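Local coordinates for protein dipeptidase AC. Metallo peptidase. MEROPS family M19 (Rhodobacter sphaeroides, PDB 3LY0) that probably hydrolyses dipeptides as a zinc-dependent metallodipeptidase of the TIM-barrel clan, here holding two zinc ions and a phosphinate mimic of L-Ala-D-Ala, at residues Asn14-Leu17 with Leu18-Arg22; Glu28-Leu32 with Lys33-Thr37; Leu40-Pro43 with Arg44-Gly48; His102-Trp105 with Met106-Ala109. One frame throughout, in Å; residues are numbered along the deposited sequence.

Contact 1. Residues Asn14-Leu17 with Leu18-Arg22. With ZN (zinc ion), chain D; LY0 ((2R)-3-[(R)-[(1R)-1-aminoethyl](hydroxy)phosphoryl]-2-methylpropanoic acid), chain C.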
loop_
_atom_site.group_PDB
_atom_site.type_symbol
_atom_site.label_atom_id
_atom_site.label_comp_id
_atom_site.label_asym_id
_atom_site.label_seq_id
_atom_site.Cartn_x
_atom_site.Cartn_y
_atom_site.Cartn_z
ATOM N N ASN A 14 -3.100 3.388 1.519
ATOM C CA ASN A 14 -3.446 3.960 2.819
ATOM C C ASN A 14 -4.481 3.119 3.536
ATOM O O ASN A 14 -5.217 2.362 2.900
ATOM C CB ASN A 14 -3.914 5.425 2.699
ATOM C CG ASN A 14 -5.362 5.546 2.263
ATOM O OD1 ASN A 14 -6.285 5.232 3.017
ATOM N ND2 ASN A 14 -5.569 6.020 1.039
ATOM N N ASP A 15 -4.515 3.253 4.861
ATOM C CA ASP A 15 -5.448 2.518 5.695
ATOM C C ASP A 15 -6.482 3.417 6.367
ATOM O O ASP A 15 -6.942 3.130 7.468
ATOM C CB ASP A 15 -4.684 1.699 6.733
ATOM C CG ASP A 15 -3.862 0.600 6.097
ATOM O OD1 ASP A 15 -4.459 -0.335 5.519
ATOM O OD2 ASP A 15 -2.623 0.666 6.146
ATOM N N PHE A 16 -6.863 4.498 5.694
ATOM C CA PHE A 16 -7.906 5.357 6.232
ATOM C C PHE A 16 -9.181 4.585 6.579
ATOM O O PHE A 16 -9.844 4.904 7.560
ATOM C CB PHE A 16 -8.233 6.483 5.257
ATOM C CG PHE A 16 -9.293 7.415 5.753
ATOM C CD1 PHE A 16 -10.560 7.381 5.203
ATOM C CD2 PHE A 16 -9.026 8.297 6.789
ATOM C CE1 PHE A 16 -11.551 8.233 5.657
ATOM C CE2 PHE A 16 -10.006 9.147 7.258
ATOM C CZ PHE A 16 -11.272 9.120 6.687
ATOM N N LEU A 17 -9.527 3.574 5.789
ATOM C CA LEU A 17 -10.756 2.827 6.046
ATOM C C LEU A 17 -10.742 2.159 7.423
ATOM O O LEU A 17 -11.795 1.939 8.020
ATOM C CB LEU A 17 -11.012 1.786 4.949
ATOM C CG LEU A 17 -11.414 2.346 3.581
ATOM C CD1 LEU A 17 -11.413 1.239 2.554
ATOM C CD2 LEU A 17 -12.792 3.026 3.650
ATOM N N LEU A 18 -9.557 1.846 7.936
ATOM C CA LEU A 18 -9.483 1.235 9.253
ATOM C C LEU A 18 -10.016 2.193 10.311
ATOM O O LEU A 18 -10.602 1.776 11.314
ATOM C CB LEU A 18 -8.041 0.809 9.567
ATOM C CG LEU A 18 -7.813 -0.001 10.841
ATOM C CD1 LEU A 18 -8.451 -1.373 10.744
ATOM C CD2 LEU A 18 -6.310 -0.127 11.088
ATOM N N ARG A 19 -9.836 3.487 10.084
ATOM C CA ARG A 19 -10.330 4.464 11.043
ATOM C C ARG A 19 -11.845 4.539 11.041
ATOM O O ARG A 19 -12.464 4.757 12.086
ATOM C CB ARG A 19 -9.679 5.819 10.814
ATOM C CG ARG A 19 -8.212 5.784 11.272
ATOM C CD ARG A 19 -7.462 7.058 10.982
ATOM N NE ARG A 19 -8.180 8.220 11.481
ATOM C CZ ARG A 19 -8.129 9.413 10.912
ATOM N NH1 ARG A 19 -7.377 9.603 9.831
ATOM N NH2 ARG A 19 -8.835 10.411 11.420
ATOM N N LEU A 20 -12.447 4.326 9.877
ATOM C CA LEU A 20 -13.902 4.281 9.805
ATOM C C LEU A 20 -14.436 2.985 10.408
ATOM O O LEU A 20 -15.478 2.987 11.067
ATOM C CB LEU A 20 -14.393 4.481 8.366
ATOM C CG LEU A 20 -13.942 5.813 7.747
ATOM C CD1 LEU A 20 -14.563 6.040 6.382
ATOM C CD2 LEU A 20 -14.240 7.001 8.682
ATOM N N LEU A 21 -13.717 1.887 10.194
ATOM C CA LEU A 21 -14.073 0.607 10.807
ATOM C C LEU A 21 -14.105 0.741 12.323
ATOM O O LEU A 21 -14.994 0.197 12.985
ATOM C CB LEU A 21 -13.069 -0.488 10.421
ATOM C CG LEU A 21 -13.406 -1.902 10.924
ATOM C CD1 LEU A 21 -14.625 -2.465 10.212
ATOM C CD2 LEU A 21 -12.214 -2.853 10.785
ATOM N N ARG A 22 -13.139 1.473 12.864
ATOM C CA ARG A 22 -12.972 1.566 14.314
ATOM C C ARG A 22 -13.924 2.545 14.994
ATOM O O ARG A 22 -14.155 2.445 16.196
ATOM C CB ARG A 22 -11.515 1.877 14.668
ATOM C CG ARG A 22 -10.603 0.684 14.416
ATOM C CD ARG A 22 -9.133 1.013 14.554
ATOM N NE ARG A 22 -8.348 -0.218 14.640
ATOM C CZ ARG A 22 -7.032 -0.267 14.816
ATOM N NH1 ARG A 22 -6.334 0.854 14.924
ATOM N NH2 ARG A 22 -6.416 -1.442 14.892
HETATM ZN ZN ZN D . -2.452 -1.300 5.133
HETATM P P LY0 C . -0.058 -2.043 7.124
HETATM C C1 LY0 C . -1.565 -2.724 9.375
HETATM N N1 LY0 C . -2.729 -2.271 7.234
HETATM C C2 LY0 C . -1.605 -1.930 8.088
HETATM C C4 LY0 C . 1.320 -1.240 8.036
HETATM C C5 LY0 C . 2.584 -2.046 8.131
HETATM C C6 LY0 C . 3.001 -2.641 6.814
HETATM C C7 LY0 C . 3.697 -1.376 8.896
HETATM O O31 LY0 C . -0.350 -1.354 5.812
HETATM O O32 LY0 C . 0.248 -3.550 6.834
HETATM O O61 LY0 C . 3.947 -3.614 6.802
HETATM O O62 LY0 C . 2.477 -2.289 5.744
#
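The first turn of helix 16-22 starts directly behind a ligand of the zinc site, and Phe16, Arg19 and Leu20 meet along one side of it. The Phe16 ring is reached at its edge by Arg19: NH1 lies 3.7 Å from Phe16 CD2, close to the ring plane, and the ring's edge is set against the guanidinium face, with the planes perpendicular (90°). CG of Phe16 is anti to the backbone N (chi1 -180°), which carries the ring alongside the next turn, where Phe16 CE1 meets Leu20 CD1 at 3.8 Å. A bend at chi3 folds the Arg19 guanidinium back to the ring; its NH1 is engaged by Leu40 O and Asp308, its NH2 by Asp35.

Ahead of the helix, Asn14 OD1 accepts from Phe16 N at 2.8 Å, on a lone pair in the carbonyl plane, closing an Asx turn. The first backbone bonds of the helix follow: Leu18 N bonds to Asp15 O at 3.0 Å, while Leu21 N reaches Leu17 O (2.9 Å) in helical spacing. The Asp15 carboxylate chelates one zinc with both oxygens, OD1 at 2.3 Å and OD2 at 2.2 Å. His13, Glu139 and the inhibitor's N1 and O31 complete that ion's shell. His13 and Asp15, two residues apart where the first barrel strand ends, form the His-x-Asp metal motif of TIM-barrel metallohydrolases.

Contact 2. Residues Glu28-Leu32 with Lys33-Thr37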
loop_
_atom_site.group_PDB
_atom_site.type_symbol
_atom_site.label_atom_id
_atom_site.label_comp_id
_atom_site.label_asym_id
_atom_site.label_seq_id
_atom_site.Cartn_x
_atom_site.Cartn_y
_atom_site.Cartn_z
ATOM N N GLU A 28 -18.917 10.668 9.567
ATOM C CA GLU A 28 -19.156 11.935 8.883
ATOM C C GLU A 28 -18.091 12.979 9.250
ATOM O O GLU A 28 -17.516 13.645 8.382
ATOM C CB GLU A 28 -20.548 12.467 9.212
ATOM C CG GLU A 28 -20.905 13.719 8.437
ATOM C CD GLU A 28 -22.315 14.208 8.721
ATOM O OE1 GLU A 28 -22.984 13.630 9.605
ATOM O OE2 GLU A 28 -22.750 15.171 8.055
ATOM N N THR A 29 -17.821 13.102 10.543
ATOM C CA THR A 29 -16.816 14.047 11.009
ATOM C C THR A 29 -15.411 13.606 10.605
ATOM O O THR A 29 -14.635 14.401 10.077
ATOM C CB THR A 29 -16.896 14.236 12.529
ATOM O OG1 THR A 29 -18.174 14.799 12.858
ATOM C CG2 THR A 29 -15.793 15.169 13.013
ATOM N N ILE A 30 -15.088 12.338 10.844
ATOM C CA ILE A 30 -13.743 11.844 10.559
ATOM C C ILE A 30 -13.353 12.113 9.106
ATOM O O ILE A 30 -12.265 12.593 8.827
ATOM C CB ILE A 30 -13.600 10.341 10.884
ATOM C CG1 ILE A 30 -13.745 10.109 12.392
ATOM C CG2 ILE A 30 -12.254 9.803 10.392
ATOM C CD1 ILE A 30 -13.872 8.645 12.768
ATOM N N TRP A 31 -14.253 11.803 8.183
ATOM C CA TRP A 31 -13.977 11.942 6.756
ATOM C C TRP A 31 -14.113 13.377 6.259
ATOM O O TRP A 31 -13.215 13.895 5.605
ATOM C CB TRP A 31 -14.924 11.011 5.990
ATOM C CG TRP A 31 -14.990 11.129 4.475
ATOM C CD1 TRP A 31 -16.128 11.141 3.721
ATOM C CD2 TRP A 31 -13.897 11.214 3.548
ATOM N NE1 TRP A 31 -15.815 11.234 2.383
ATOM C CE2 TRP A 31 -14.452 11.272 2.252
ATOM C CE3 TRP A 31 -12.506 11.238 3.686
ATOM C CZ2 TRP A 31 -13.666 11.360 1.106
ATOM C CZ3 TRP A 31 -11.729 11.325 2.543
ATOM C CH2 TRP A 31 -12.308 11.393 1.270
ATOM N N LEU A 32 -15.239 14.018 6.558
ATOM C CA LEU A 32 -15.509 15.321 5.962
ATOM C C LEU A 32 -14.836 16.494 6.678
ATOM O O LEU A 32 -14.600 17.528 6.070
ATOM C CB LEU A 32 -17.015 15.555 5.858
ATOM C CG LEU A 32 -17.748 14.519 5.002
ATOM C CD1 LEU A 32 -19.228 14.830 5.000
ATOM C CD2 LEU A 32 -17.189 14.509 3.582
ATOM N N LYS A 33 -14.538 16.323 7.960
ATOM C CA LYS A 33 -13.939 17.400 8.747
ATOM C C LYS A 33 -12.556 17.062 9.294
ATOM O O LYS A 33 -11.730 17.951 9.510
ATOM C CB LYS A 33 -14.857 17.758 9.916
ATOM C CG LYS A 33 -16.202 18.327 9.495
ATOM C CD LYS A 33 -17.037 18.721 10.702
ATOM C CE LYS A 33 -18.327 19.402 10.278
ATOM N NZ LYS A 33 -19.166 19.758 11.459
ATOM N N GLY A 34 -12.305 15.779 9.524
ATOM C CA GLY A 34 -11.154 15.362 10.299
ATOM C C GLY A 34 -11.569 15.340 11.759
ATOM O O GLY A 34 -12.503 16.049 12.148
ATOM N N ASP A 35 -10.910 14.517 12.566
ATOM C CA ASP A 35 -11.202 14.470 13.996
ATOM C C ASP A 35 -9.984 14.829 14.840
ATOM O O ASP A 35 -9.966 14.577 16.042
ATOM C CB ASP A 35 -11.781 13.110 14.414
ATOM C CG ASP A 35 -10.767 11.973 14.336
ATOM O OD1 ASP A 35 -9.625 12.201 13.886
ATOM O OD2 ASP A 35 -11.129 10.844 14.731
ATOM N N GLY A 36 -8.974 15.412 14.204
ATOM C CA GLY A 36 -7.773 15.828 14.906
ATOM C C GLY A 36 -6.752 14.727 15.103
ATOM O O GLY A 36 -5.721 14.941 15.750
ATOM N N THR A 37 -7.028 13.545 14.553
ATOM C CA THR A 37 -6.111 12.419 14.691
ATOM C C THR A 37 -5.674 11.864 13.341
ATOM O O THR A 37 -6.223 12.212 12.295
ATOM C CB THR A 37 -6.734 11.258 15.505
ATOM O OG1 THR A 37 -7.685 10.544 14.702
ATOM C CG2 THR A 37 -7.422 11.779 16.760
HETATM O O HOH W 1 -19.742 16.457 11.058
#
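Thr29 and Ile30, in the last turn of helix 27-32, meet Lys33, Gly34 and Asp35 where the chain leaves the helix. The tight part is backbone. Thr29 O takes Lys33 N at 2.9 Å and also Gly34 N at 2.8 Å; the Gly34 N-H is divided between Thr29 O and Ile30 O, both bonds weak. Gly34 has positive phi (88°), a backbone turn that glycine accommodates easily at a helix end. Gly34 CA also makes a bent CA-H...O contact with Ile30 O, at 3.3 Å.

On the inner side, the side chains of Ile30 and Asp35 run side by side in the same direction, with Ile30 CG1 3.6 Å from Asp35 OD2. Asp35 OD1 gathers Thr37 OG1 (2.7 Å) and Thr37 N (3.0 Å) from the same face of its carboxylate, and Arg19 NH2 adds a salt bridge; these partners limit rotation of the group.

The outer side is looser. Lys33 is exposed and extended beyond CG, its CB passing across Thr29 CG2. Its NZ is joined to Thr29 OG1 through a water, which sits 2.9 Å from that hydroxyl but 3.4 Å from NZ, a weak link. A glycine with positive phi ending the helix, followed by an Asx turn at Asp35, is typical of a helix C-terminus that hands over to a loop.

Contact 3. Residues Leu40-Pro43 with Arg44-Gly48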
loop_
_atom_site.group_PDB
_atom_site.type_symbol
_atom_site.label_atom_id
_atom_site.label_comp_id
_atom_site.label_asym_id
_atom_site.label_seq_id
_atom_site.Cartn_x
_atom_site.Cartn_y
_atom_site.Cartn_z
ATOM N N LEU A 40 -4.946 11.146 7.517
ATOM C CA LEU A 40 -5.806 11.502 6.390
ATOM C C LEU A 40 -7.202 11.946 6.812
ATOM O O LEU A 40 -7.731 11.509 7.841
ATOM C CB LEU A 40 -5.958 10.306 5.435
ATOM C CG LEU A 40 -4.738 9.938 4.590
ATOM C CD1 LEU A 40 -4.894 8.512 4.047
ATOM C CD2 LEU A 40 -4.537 10.927 3.466
ATOM N N ASP A 41 -7.785 12.811 5.983
ATOM C CA ASP A 41 -9.210 13.122 5.945
ATOM C C ASP A 41 -9.370 14.030 4.732
ATOM O O ASP A 41 -8.374 14.452 4.146
ATOM C CB ASP A 41 -9.715 13.779 7.241
ATOM C CG ASP A 41 -8.840 14.926 7.703
ATOM O OD1 ASP A 41 -8.753 15.934 6.970
ATOM O OD2 ASP A 41 -8.246 14.816 8.807
ATOM N N LEU A 42 -10.599 14.310 4.328
ATOM C CA LEU A 42 -10.778 15.039 3.073
ATOM C C LEU A 42 -10.134 16.444 3.079
ATOM O O LEU A 42 -9.398 16.788 2.151
ATOM C CB LEU A 42 -12.252 15.068 2.656
ATOM C CG LEU A 42 -12.526 15.722 1.297
ATOM C CD1 LEU A 42 -11.640 15.138 0.205
ATOM C CD2 LEU A 42 -13.993 15.596 0.935
ATOM N N PRO A 43 -10.388 17.247 4.132
ATOM C CA PRO A 43 -9.767 18.576 4.139
ATOM C C PRO A 43 -8.241 18.522 4.081
ATOM O O PRO A 43 -7.643 19.286 3.314
ATOM C CB PRO A 43 -10.249 19.182 5.461
ATOM C CG PRO A 43 -11.553 18.498 5.726
ATOM C CD PRO A 43 -11.319 17.069 5.257
ATOM N N ARG A 44 -7.611 17.649 4.863
ATOM C CA ARG A 44 -6.154 17.591 4.832
ATOM C C ARG A 44 -5.618 17.060 3.503
ATOM O O ARG A 44 -4.542 17.466 3.063
ATOM C CB ARG A 44 -5.590 16.820 6.023
ATOM C CG ARG A 44 -5.658 17.593 7.331
ATOM C CD ARG A 44 -4.919 16.870 8.444
ATOM N NE ARG A 44 -5.574 15.612 8.788
ATOM C CZ ARG A 44 -5.044 14.671 9.567
ATOM N NH1 ARG A 44 -3.826 14.827 10.074
ATOM N NH2 ARG A 44 -5.724 13.561 9.821
ATOM N N MET A 45 -6.355 16.145 2.866
ATOM C CA MET A 45 -5.973 15.707 1.524
ATOM C C MET A 45 -5.856 16.898 0.586
ATOM O O MET A 45 -4.904 17.005 -0.184
ATOM C CB MET A 45 -7.002 14.724 0.944
ATOM C CG MET A 45 -6.983 13.316 1.549
ATOM S SD MET A 45 -8.388 12.314 0.904
ATOM C CE MET A 45 -8.066 10.737 1.761
ATOM N N LYS A 46 -6.843 17.793 0.629
ATOM C CA LYS A 46 -6.806 18.944 -0.271
ATOM C C LYS A 46 -5.636 19.869 0.064
ATOM O O LYS A 46 -4.979 20.380 -0.835
ATOM C CB LYS A 46 -8.126 19.719 -0.261
ATOM C CG LYS A 46 -9.353 18.862 -0.537
ATOM C CD LYS A 46 -9.203 18.038 -1.812
ATOM C CE LYS A 46 -9.159 18.911 -3.056
ATOM N NZ LYS A 46 -9.179 18.076 -4.296
ATOM N N GLU A 47 -5.360 20.062 1.349
ATOM C CA GLU A 47 -4.254 20.936 1.746
ATOM C C GLU A 47 -2.893 20.371 1.352
ATOM O O GLU A 47 -1.977 21.116 1.012
ATOM C CB GLU A 47 -4.280 21.229 3.252
ATOM C CG GLU A 47 -5.540 21.945 3.733
ATOM C CD GLU A 47 -5.872 23.183 2.902
ATOM O OE1 GLU A 47 -4.957 23.962 2.573
ATOM O OE2 GLU A 47 -7.055 23.373 2.570
ATOM N N GLY A 48 -2.758 19.049 1.396
ATOM C CA GLY A 48 -1.477 18.414 1.142
ATOM C C GLY A 48 -1.218 18.046 -0.303
ATOM O O GLY A 48 -0.117 17.596 -0.626
HETATM O O HOH W 2 -8.922 21.719 2.954
#
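The backbone enters helix 42-48 at Asp41, whose carbonyl O receives Met45 N at 2.9 Å with an N-H...O angle of 160°, and the i to i+4 series continues with Lys46 N to Leu42 O and Glu47 N to Pro43 O. The Asp41 side chain supplies the N-cap: CG is wedged between the backbone N and the carbonyl carbon (chi1 48°), which swings OD1 back over the first turn to accept from Arg44 N at 2.9 Å. OD2 is used separately. Arg44, bent at chi3, presents NE and NH2 to this one oxygen at 2.8 and 3.0 Å, both from the same face and above the carboxylate plane. One carboxylate thus binds both a helical N-H and a guanidinium, an N-cap reinforced by a salt bridge; at the far side of the guanidinium NH1 donates to Gly38 O.

On the apolar side, Leu40 CD2 rests 3.9 Å from Met45 CG, and Met45, extended beyond CG, packs against Trp31 and Phe55 of strand 50-57. At the exposed edge a water donates to Pro43 O at 2.8 Å and to Glu47 OE2, whereas the bent Lys46 chain leads outward to Gly130 O.

Contact 4. Residues His102-Trp105 with Met106-Ala109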
loop_
_atom_site.group_PDB
_atom_site.type_symbol
_atom_site.label_atom_id
_atom_site.label_comp_id
_atom_site.label_asym_id
_atom_site.label_seq_id
_atom_site.Cartn_x
_atom_site.Cartn_y
_atom_site.Cartn_z
ATOM N N HIS A 102 -17.905 1.456 3.763
ATOM C CA HIS A 102 -17.436 2.791 4.159
ATOM C C HIS A 102 -16.831 3.537 2.968
ATOM O O HIS A 102 -17.002 4.750 2.843
ATOM C CB HIS A 102 -16.395 2.708 5.281
ATOM C CG HIS A 102 -16.967 2.330 6.607
ATOM N ND1 HIS A 102 -18.013 3.020 7.184
ATOM C CD2 HIS A 102 -16.624 1.357 7.484
ATOM C CE1 HIS A 102 -18.300 2.476 8.354
ATOM N NE2 HIS A 102 -17.472 1.466 8.561
ATOM N N LEU A 103 -16.138 2.815 2.091
ATOM C CA LEU A 103 -15.503 3.443 0.939
ATOM C C LEU A 103 -16.572 4.014 0.007
ATOM O O LEU A 103 -16.462 5.143 -0.466
ATOM C CB LEU A 103 -14.610 2.446 0.199
ATOM C CG LEU A 103 -13.813 2.989 -0.983
ATOM C CD1 LEU A 103 -12.836 4.058 -0.515
ATOM C CD2 LEU A 103 -13.077 1.875 -1.710
ATOM N N LEU A 104 -17.619 3.235 -0.260
ATOM C CA LEU A 104 -18.705 3.732 -1.102
ATOM C C LEU A 104 -19.409 4.890 -0.413
ATOM O O LEU A 104 -19.771 5.891 -1.062
ATOM C CB LEU A 104 -19.713 2.636 -1.463
ATOM C CG LEU A 104 -19.267 1.572 -2.460
ATOM C CD1 LEU A 104 -20.469 0.764 -2.928
ATOM C CD2 LEU A 104 -18.543 2.190 -3.642
ATOM N N TRP A 105 -19.621 4.756 0.890
ATOM C CA TRP A 105 -20.200 5.849 1.662
ATOM C C TRP A 105 -19.386 7.143 1.530
ATOM O O TRP A 105 -19.960 8.219 1.394
ATOM C CB TRP A 105 -20.386 5.471 3.137
ATOM C CG TRP A 105 -20.720 6.674 3.928
ATOM C CD1 TRP A 105 -21.955 7.231 4.083
ATOM C CD2 TRP A 105 -19.801 7.533 4.612
ATOM N NE1 TRP A 105 -21.864 8.372 4.843
ATOM C CE2 TRP A 105 -20.552 8.578 5.180
ATOM C CE3 TRP A 105 -18.415 7.509 4.813
ATOM C CZ2 TRP A 105 -19.968 9.596 5.936
ATOM C CZ3 TRP A 105 -17.831 8.521 5.568
ATOM C CH2 TRP A 105 -18.608 9.552 6.117
ATOM N N MET A 106 -18.055 7.044 1.574
ATOM C CA MET A 106 -17.200 8.229 1.452
ATOM C C MET A 106 -17.521 9.012 0.180
ATOM O O MET A 106 -17.550 10.248 0.169
ATOM C CB MET A 106 -15.711 7.840 1.452
ATOM C CG MET A 106 -15.141 7.425 2.799
ATOM S SD MET A 106 -13.494 6.592 2.691
ATOM C CE MET A 106 -12.489 7.862 1.861
ATOM N N GLU A 107 -17.744 8.283 -0.901
ATOM C CA GLU A 107 -18.082 8.890 -2.179
ATOM C C GLU A 107 -19.475 9.528 -2.150
ATOM O O GLU A 107 -19.668 10.629 -2.668
ATOM C CB GLU A 107 -17.976 7.824 -3.267
ATOM C CG GLU A 107 -18.267 8.279 -4.675
ATOM C CD GLU A 107 -18.038 7.148 -5.659
ATOM O OE1 GLU A 107 -18.451 6.008 -5.344
ATOM O OE2 GLU A 107 -17.444 7.380 -6.725
ATOM N N ARG A 108 -20.447 8.854 -1.549
ATOM C CA ARG A 108 -21.776 9.447 -1.426
ATOM C C ARG A 108 -21.707 10.732 -0.620
ATOM O O ARG A 108 -22.250 11.758 -1.024
ATOM C CB ARG A 108 -22.759 8.468 -0.785
ATOM C CG ARG A 108 -22.994 7.236 -1.647
ATOM C CD ARG A 108 -24.238 6.448 -1.237
ATOM N NE ARG A 108 -24.211 6.003 0.153
ATOM C CZ ARG A 108 -23.574 4.919 0.578
ATOM N NH1 ARG A 108 -22.919 4.157 -0.293
ATOM N NH2 ARG A 108 -23.604 4.588 1.860
ATOM N N ALA A 109 -21.017 10.674 0.514
ATOM C CA ALA A 109 -20.980 11.781 1.473
ATOM C C ALA A 109 -20.215 13.003 0.972
ATOM O O ALA A 109 -20.489 14.136 1.389
ATOM C CB ALA A 109 -20.380 11.305 2.798
HETATM O O HOH W 3 -20.432 5.478 -3.865
#
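Ala109 CB sits over one face of the Trp105 indole, 4.0 Å from the centroid of the six-membered ring and 28° off its normal, a CH-pi contact between successive turns of helix 89-109. The methyl is offset toward the rim, nearest CE2 and CZ2 (3.6 Å from Trp105 CZ2). CG of Trp105 is anti to the backbone N (chi1 169°), and this rotamer lays the indole along the helix toward Ala109 in the following turn. The adjacent Met106 crosses it at about a right angle, its CG 3.8 Å from Trp105 CE3. Met106 is bent at chi3, and its SD lies 4.1 Å from Leu103 CD1; these two side chains face inward, packing on Leu17 of helix 16-22 and on Phe55.

Backbone bonds fix this spacing: Ala109 N to Trp105 O and Met106 N to His102 O are similar in length, while Glu107 N to Leu103 O is weak. Outside the helix segment the indole has two neighbours: Arg27, in a cation-pi contact, and the ring of Trp31, whose NE1 bonds to Met106 O.

Farther out, Arg108 folds back at chi3 along its own helix. Its guanidinium plane is 74° from the indole plane; Trp105 CA lies over one guanidinium face, and NH2 comes to the indole's edge, 3.8 Å from Trp105 CD1. Leu104 and Glu107 run alongside each other, and Glu107 OE2 is bound by Val116 N. At the outermost edge one water donates both to Leu104 O, at 2.9 Å, and to Glu107 OE1, at 2.5 Å.

Overall arrangement
Contact 1 is the buried member and the one that reaches the zinc; contacts 2, 3 and 4 are partly buried, and each has an edge with a bridging water. Contacts 1 and 4 share an apolar seam, where Leu17 CD2 comes 3.8 Å from Met106 SD. Contact 2 touches each of the other three: Trp31 O bonds to Leu42 N at 2.9 Å, Phe16 CE1 packs on Trp31 CE3, and Trp31 CD1 lies 3.6 Å from Trp105 CZ3. Contacts 3 and 4 do not touch, their nearest atoms being about 5 Å apart. The chemistry shifts accordingly, from metal chelation in contact 1, through helix exit and entry in contacts 2 and 3, to aromatic packing within a single helix in contact 4.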